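Local coordinates for acetyltransferase (Klebsiella pneumoniae, PDB 5XUN), which is the toxin of a type II toxin-antitoxin pair and probably acetylates glycyl-tRNA(Gly) using acetyl-CoA, at residues R38-D41 against L45-Y48. The protein carries 1 engineered substitution. Residues are numbered along the deposited sequence; the frame is centred on the assembly and turned at random.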
loop_
_atom_site.group_PDB
_atom_site.type_symbol
_atom_site.label_atom_id
_atom_site.label_comp_id
_atom_site.label_asym_id
_atom_site.label_seq_id
_atom_site.Cartn_x
_atom_site.Cartn_y
_atom_site.Cartn_z
ATOM N N ARG B 38 -9.065 -17.082 -0.733
ATOM C CA ARG B 38 -9.435 -16.624 -2.067
ATOM C C ARG B 38 -9.122 -15.146 -2.252
ATOM O O ARG B 38 -8.699 -14.727 -3.334
ATOM C CB ARG B 38 -10.915 -16.882 -2.339
ATOM C CG ARG B 38 -11.360 -16.330 -3.695
ATOM C CD ARG B 38 -12.806 -16.646 -4.014
ATOM N NE ARG B 38 -13.719 -16.200 -2.966
ATOM C CZ ARG B 38 -14.220 -16.994 -2.024
ATOM N NH1 ARG B 38 -15.042 -16.492 -1.119
ATOM N NH2 ARG B 38 -13.895 -18.284 -1.980
ATOM N N GLN B 39 -9.355 -14.335 -1.223
ATOM C CA GLN B 39 -9.042 -12.916 -1.348
ATOM C C GLN B 39 -7.535 -12.671 -1.294
ATOM O O GLN B 39 -7.049 -11.713 -1.902
ATOM C CB GLN B 39 -9.788 -12.121 -0.277
ATOM C CG GLN B 39 -11.291 -12.159 -0.486
ATOM C CD GLN B 39 -12.076 -11.287 0.480
ATOM O OE1 GLN B 39 -11.525 -10.416 1.155
ATOM N NE2 GLN B 39 -13.378 -11.526 0.551
ATOM N N HIS B 40 -6.799 -13.509 -0.560
ATOM C CA HIS B 40 -5.338 -13.497 -0.600
ATOM C C HIS B 40 -4.813 -13.782 -2.010
ATOM O O HIS B 40 -3.971 -13.043 -2.532
ATOM C CB HIS B 40 -4.811 -14.522 0.406
ATOM C CG HIS B 40 -3.324 -14.722 0.392
ATOM N ND1 HIS B 40 -2.473 -14.043 1.237
ATOM C CD2 HIS B 40 -2.548 -15.590 -0.302
ATOM C CE1 HIS B 40 -1.235 -14.460 1.045
ATOM N NE2 HIS B 40 -1.251 -15.397 0.113
ATOM N N ASP B 41 -5.304 -14.852 -2.649
ATOM C CA ASP B 41 -4.849 -15.156 -4.004
ATOM C C ASP B 41 -5.342 -14.129 -5.010
ATOM O O ASP B 41 -4.714 -13.941 -6.058
ATOM C CB ASP B 41 -5.315 -16.546 -4.424
ATOM C CG ASP B 41 -4.652 -17.632 -3.641
ATOM O OD1 ASP B 41 -3.597 -17.361 -3.025
ATOM O OD2 ASP B 41 -5.173 -18.764 -3.652
ATOM N N LEU B 45 -6.170 -8.760 -0.457
ATOM C CA LEU B 45 -5.538 -8.692 0.848
ATOM C C LEU B 45 -4.368 -9.649 0.794
ATOM O O LEU B 45 -4.250 -10.449 -0.137
ATOM C CB LEU B 45 -6.509 -9.061 1.977
ATOM C CG LEU B 45 -7.148 -10.459 1.988
ATOM C CD1 LEU B 45 -6.241 -11.542 2.587
ATOM C CD2 LEU B 45 -8.469 -10.393 2.731
ATOM N N ARG B 46 -3.510 -9.571 1.808
ATOM C CA ARG B 46 -2.531 -10.609 2.075
ATOM C C ARG B 46 -2.715 -11.075 3.511
ATOM O O ARG B 46 -2.942 -10.258 4.417
ATOM C CB ARG B 46 -1.095 -10.120 1.839
ATOM C CG ARG B 46 -0.842 -9.698 0.393
ATOM C CD ARG B 46 -1.126 -10.829 -0.593
ATOM N NE ARG B 46 0.004 -11.742 -0.715
ATOM C CZ ARG B 46 0.018 -12.812 -1.510
ATOM N NH1 ARG B 46 -1.039 -13.098 -2.253
ATOM N NH2 ARG B 46 1.080 -13.601 -1.561
ATOM N N GLY B 47 -2.668 -12.388 3.702
ATOM C CA GLY B 47 -3.042 -13.016 4.961
ATOM C C GLY B 47 -1.842 -13.601 5.684
ATOM O O GLY B 47 -0.951 -14.173 5.062
ATOM N N TYR B 48 -1.863 -13.497 7.005
ATOM C CA TYR B 48 -0.816 -14.044 7.852
ATOM C C TYR B 48 -1.481 -14.890 8.926
ATOM O O TYR B 48 -2.589 -14.585 9.370
ATOM C CB TYR B 48 0.032 -12.929 8.498
ATOM C CG TYR B 48 0.773 -12.089 7.485
ATOM C CD1 TYR B 48 0.117 -11.087 6.773
ATOM C CD2 TYR B 48 2.122 -12.313 7.216
ATOM C CE1 TYR B 48 0.789 -10.324 5.830
ATOM C CE2 TYR B 48 2.805 -11.549 6.267
ATOM C CZ TYR B 48 2.127 -10.555 5.580
ATOM O OH TYR B 48 2.779 -9.786 4.634
HETATM O O HOH W 1 -1.037 -15.790 -3.604
#
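His40, in the last turn of helix 36-41, faces Arg46 at the start of strand 46-51, their CA atoms 4.8 Å apart. A short loop turns the chain from helix to strand, and a weak backbone bond from Leu45 N to Gln39 O ties the residue just before the strand back to the last turn of the helix. The His40 CA-H also points almost straight at Leu45 O.

The His40 ring is the centre of the contact. With CG anti to the backbone N (chi1 174°), the ring swings toward the strand, and its ND1 edge meets the backbone at Gly47. ND1 takes the backbone N-H of Gly47 at 3.0 Å, with the donor close to the ring plane. ND1 therefore serves as an acceptor, and the bond fixes the turn of the ring.

The Arg46 guanidinium lies flat on one ring face, centres 3.6 Å apart and planes at 16°, a flat stack of guanidinium on imidazole. Bends at chi2 and chi3 fold the arginine back over the ring. NH1 gives a weak bond to His40 O (2.9 Å). It also donates to a water, which in turn donates to Asp41 OD1. NE bonds to Lys125 O of the second subunit.

Leu45 packs against the helix with both methyls. CD1 lies near the His40 backbone, and CD2 sits 3.4 Å from Gln39 OE1. That oxygen is hydrogen-bonded to Tyr86 OH of the second subunit. Phe31 of helix 26-34 touches both Gln39 and Leu45.

The contact is a helix-loop-strand connection of the GNAT fold. It packs the end of helix 36-41 on the second strand of the central sheet, at the dimer interface.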